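Local coordinates for protein probable adenylyl-sulfate kinase (Synechocystis sp., PDB 5CB8) that catalyses the ATP-dependent phosphorylation of adenosine 5'-phosphosulfate to 3'-phosphoadenylyl sulfate, the activated form of sulfate, at residues R50-R55 / K184-L189. Residues are numbered along the deposited sequence; the frame is centred on the assembly and turned at random.
Sequences RDSGYR and KIWQKL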
ATOM      1  N   ARG B  50     -10.183 -17.274  -7.037  1.00 27.97           N
ATOM      2  CA  ARG B  50     -11.160 -17.135  -5.958  1.00 38.92           C
ATOM      3  C   ARG B  50     -12.073 -18.351  -5.872  1.00 39.63           C
ATOM      4  O   ARG B  50     -12.432 -18.785  -4.777  1.00 38.72           O
ATOM      5  CB  ARG B  50     -11.995 -15.858  -6.115  1.00 33.92           C
ATOM      6  CG  ARG B  50     -11.227 -14.565  -5.843  1.00 40.27           C
ATOM      7  CD  ARG B  50     -12.146 -13.448  -5.322  1.00 54.49           C
ATOM      8  NE  ARG B  50     -11.635 -12.116  -5.655  1.00 53.88           N
ATOM      9  CZ  ARG B  50     -10.855 -11.381  -4.864  1.00 58.33           C
ATOM     10  NH1 ARG B  50     -10.481 -11.834  -3.673  1.00 61.86           N
ATOM     11  NH2 ARG B  50     -10.445 -10.184  -5.265  1.00 61.26           N
ATOM     12  N   ASP B  51     -12.435 -18.907  -7.025  1.00 41.59           N
ATOM     13  CA  ASP B  51     -13.310 -20.079  -7.056  1.00 49.17           C
ATOM     14  C   ASP B  51     -12.616 -21.349  -6.555  1.00 45.39           C
ATOM     15  O   ASP B  51     -13.263 -22.375  -6.342  1.00 48.28           O
ATOM     16  CB  ASP B  51     -13.882 -20.298  -8.463  1.00 51.37           C
ATOM     17  CG  ASP B  51     -14.912 -19.242  -8.852  1.00 55.98           C
ATOM     18  OD1 ASP B  51     -15.343 -18.458  -7.974  1.00 54.54           O
ATOM     19  OD2 ASP B  51     -15.302 -19.206 -10.041  1.00 57.00           O
ATOM     20  N   SER B  52     -11.301 -21.277  -6.365  1.00 35.34           N
ATOM     21  CA  SER B  52     -10.545 -22.407  -5.831  1.00 38.90           C
ATOM     22  C   SER B  52     -10.169 -22.196  -4.364  1.00 39.79           C
ATOM     23  O   SER B  52      -9.539 -23.060  -3.740  1.00 39.79           O
ATOM     24  CB  SER B  52      -9.298 -22.676  -6.679  1.00 41.96           C
ATOM     25  OG  SER B  52      -9.649 -23.293  -7.903  1.00 48.01           O
ATOM     26  N   GLY B  53     -10.552 -21.042  -3.819  1.00 36.71           N
ATOM     27  CA  GLY B  53     -10.382 -20.788  -2.400  1.00 37.56           C
ATOM     28  C   GLY B  53      -9.156 -19.972  -2.063  1.00 36.36           C
ATOM     29  O   GLY B  53      -8.827 -19.803  -0.887  1.00 36.74           O
ATOM     30  N   TYR B  54      -8.482 -19.457  -3.088  1.00 30.68           N
ATOM     31  CA  TYR B  54      -7.269 -18.686  -2.866  1.00 31.30           C
ATOM     32  C   TYR B  54      -7.554 -17.256  -2.423  1.00 35.53           C
ATOM     33  O   TYR B  54      -8.585 -16.668  -2.777  1.00 28.16           O
ATOM     34  CB  TYR B  54      -6.347 -18.729  -4.091  1.00 29.52           C
ATOM     35  CG  TYR B  54      -5.819 -20.121  -4.339  1.00 30.73           C
ATOM     36  CD1 TYR B  54      -4.827 -20.661  -3.529  1.00 36.85           C
ATOM     37  CD2 TYR B  54      -6.331 -20.907  -5.363  1.00 32.71           C
ATOM     38  CE1 TYR B  54      -4.358 -21.942  -3.737  1.00 38.83           C
ATOM     39  CE2 TYR B  54      -5.866 -22.188  -5.581  1.00 36.66           C
ATOM     40  CZ  TYR B  54      -4.881 -22.699  -4.765  1.00 38.04           C
ATOM     41  OH  TYR B  54      -4.417 -23.977  -4.984  1.00 40.38           O
ATOM     42  N   ARG B  55      -6.613 -16.733  -1.639  1.00 33.73           N
ATOM     43  CA  ARG B  55      -6.683 -15.442  -0.963  1.00 35.65           C
ATOM     44  C   ARG B  55      -5.909 -14.448  -1.820  1.00 34.11           C
ATOM     45  O   ARG B  55      -4.691 -14.569  -1.945  1.00 25.27           O
ATOM     46  CB  ARG B  55      -5.955 -15.599   0.375  1.00 48.14           C
ATOM     47  CG  ARG B  55      -6.366 -14.689   1.514  1.00 60.48           C
ATOM     48  CD  ARG B  55      -5.159 -14.399   2.437  1.00 66.28           C
ATOM     49  NE  ARG B  55      -4.309 -15.565   2.711  1.00 65.64           N
ATOM     50  CZ  ARG B  55      -3.125 -15.506   3.325  1.00 55.29           C
ATOM     51  NH1 ARG B  55      -2.643 -14.338   3.733  1.00 44.66           N
ATOM     52  NH2 ARG B  55      -2.419 -16.613   3.537  1.00 48.73           N
ATOM     53  N   LYS B 184      -2.129 -20.626 -19.107  1.00 22.44           N
ATOM     54  CA  LYS B 184      -0.668 -20.607 -19.040  1.00 22.08           C
ATOM     55  C   LYS B 184      -0.168 -19.989 -17.737  1.00 20.63           C
ATOM     56  O   LYS B 184       0.832 -20.441 -17.174  1.00 24.75           O
ATOM     57  CB  LYS B 184      -0.060 -19.873 -20.250  1.00 21.43           C
ATOM     58  CG  LYS B 184      -0.181 -20.650 -21.567  1.00 27.20           C
ATOM     59  CD  LYS B 184       0.676 -20.054 -22.695  1.00 27.33           C
ATOM     60  CE  LYS B 184       0.129 -18.727 -23.206  1.00 29.61           C
ATOM     61  NZ  LYS B 184       0.816 -18.291 -24.469  1.00 24.30           N
ATOM     62  N   ILE B 185      -0.854 -18.954 -17.260  1.00 19.91           N
ATOM     63  CA  ILE B 185      -0.473 -18.324 -15.998  1.00 19.83           C
ATOM     64  C   ILE B 185      -0.724 -19.324 -14.872  1.00 21.55           C
ATOM     65  O   ILE B 185       0.148 -19.560 -14.040  1.00 22.54           O
ATOM     66  CB  ILE B 185      -1.247 -17.010 -15.759  1.00 19.23           C
ATOM     67  CG1 ILE B 185      -0.896 -15.995 -16.851  1.00 17.76           C
ATOM     68  CG2 ILE B 185      -0.923 -16.429 -14.394  1.00 21.76           C
ATOM     69  CD1 ILE B 185      -1.821 -14.760 -16.898  1.00 17.21           C
ATOM     70  N   TRP B 186      -1.906 -19.935 -14.876  1.00 20.84           N
ATOM     71  CA  TRP B 186      -2.276 -20.934 -13.874  1.00 21.78           C
ATOM     72  C   TRP B 186      -1.252 -22.059 -13.828  1.00 22.38           C
ATOM     73  O   TRP B 186      -0.827 -22.475 -12.752  1.00 22.62           O
ATOM     74  CB  TRP B 186      -3.664 -21.508 -14.193  1.00 24.08           C
ATOM     75  CG  TRP B 186      -4.228 -22.424 -13.124  1.00 29.86           C
ATOM     76  CD1 TRP B 186      -3.997 -23.763 -12.973  1.00 33.46           C
ATOM     77  CD2 TRP B 186      -5.133 -22.054 -12.073  1.00 25.73           C
ATOM     78  NE1 TRP B 186      -4.692 -24.243 -11.884  1.00 34.22           N
ATOM     79  CE2 TRP B 186      -5.396 -23.211 -11.318  1.00 31.84           C
ATOM     80  CE3 TRP B 186      -5.739 -20.850 -11.699  1.00 30.11           C
ATOM     81  CZ2 TRP B 186      -6.247 -23.201 -10.209  1.00 36.87           C
ATOM     82  CZ3 TRP B 186      -6.578 -20.843 -10.599  1.00 33.83           C
ATOM     83  CH2 TRP B 186      -6.826 -22.007  -9.870  1.00 36.74           C
ATOM     84  N   GLN B 187      -0.857 -22.556 -14.998  1.00 27.38           N
ATOM     85  CA  GLN B 187       0.059 -23.690 -15.054  1.00 27.74           C
ATOM     86  C   GLN B 187       1.433 -23.304 -14.518  1.00 24.18           C
ATOM     87  O   GLN B 187       2.112 -24.113 -13.881  1.00 24.41           O
ATOM     88  CB  GLN B 187       0.172 -24.237 -16.484  1.00 24.16           C
ATOM     89  CG  GLN B 187       0.950 -25.540 -16.569  1.00 31.83           C
ATOM     90  CD  GLN B 187       0.312 -26.643 -15.749  1.00 34.59           C
ATOM     91  OE1 GLN B 187      -0.892 -26.891 -15.850  1.00 35.10           O
ATOM     92  NE2 GLN B 187       1.113 -27.307 -14.922  1.00 29.15           N
ATOM     93  N   LYS B 188       1.841 -22.065 -14.774  1.00 22.92           N
ATOM     94  CA  LYS B 188       3.120 -21.577 -14.268  1.00 24.83           C
ATOM     95  C   LYS B 188       3.082 -21.509 -12.740  1.00 27.68           C
ATOM     96  O   LYS B 188       4.053 -21.872 -12.059  1.00 22.12           O
ATOM     97  CB  LYS B 188       3.444 -20.205 -14.864  1.00 25.53           C
ATOM     98  CG  LYS B 188       4.786 -19.629 -14.416  1.00 21.07           C
ATOM     99  CD  LYS B 188       5.955 -20.539 -14.814  1.00 27.93           C
ATOM    100  CE  LYS B 188       6.157 -20.564 -16.320  1.00 32.83           C
ATOM    101  NZ  LYS B 188       7.344 -21.381 -16.737  1.00 40.25           N
ATOM    102  N   LEU B 189       1.955 -21.046 -12.204  1.00 22.85           N
ATOM    103  CA  LEU B 189       1.754 -21.021 -10.754  1.00 21.87           C
ATOM    104  C   LEU B 189       1.810 -22.427 -10.152  1.00 23.38           C
ATOM    105  O   LEU B 189       2.323 -22.624  -9.043  1.00 25.07           O
ATOM    106  CB  LEU B 189       0.413 -20.377 -10.420  1.00 22.98           C
ATOM    107  CG  LEU B 189       0.281 -18.876 -10.647  1.00 23.13           C
ATOM    108  CD1 LEU B 189      -1.172 -18.468 -10.468  1.00 21.75           C
ATOM    109  CD2 LEU B 189       1.184 -18.106  -9.691  1.00 22.72           C
TER
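At the surface of the P-loop kinase fold, the Schellman turn that ends helix 38-50 meets the C-terminal helix 178-191 through Ser52, Tyr54 and Trp186. The contact is thin, burying 80 Å² in all. The CA atoms of Ser52 and Trp186 stand 11.6 Å apart; the Trp186 side chain, from CA to CH2, covers about half of that distance, and Ser52 meets it from the other side. With CG anti to the backbone N (chi1 -173°), the Trp186 side chain reaches out from its helix and brings the six-membered ring up to the loop. Ser52 arrives at the edge of that ring, near its plane, with OG 3.7 Å from Trp186 CH2; its CB lies 4.1 Å from the same carbon. Tyr54 adds a looser apolar touch from an oblique direction, CE2 to Trp186 CH2 at 4.4 Å. The phenol hydroxyl is engaged beyond this pair, Tyr54 OH hydrogen bonding with the backbone N of Glu196 in the chain's C-terminal tail. Leu49 of helix 38-50 and Ile195 touch both aromatic side chains, and Lys48 makes a cation-pi contact with Trp186, joining helix, loop and tail in one surface cluster away from the APS pocket. A type I turn runs from Arg50 to Gly53, and Gly53, with positive phi (98°), is the first residue to leave helical geometry in the Schellman motif; the chain then leads into strand 56-60. Closing that turn, Gly53 N donates to Arg50 O at 3.1 Å.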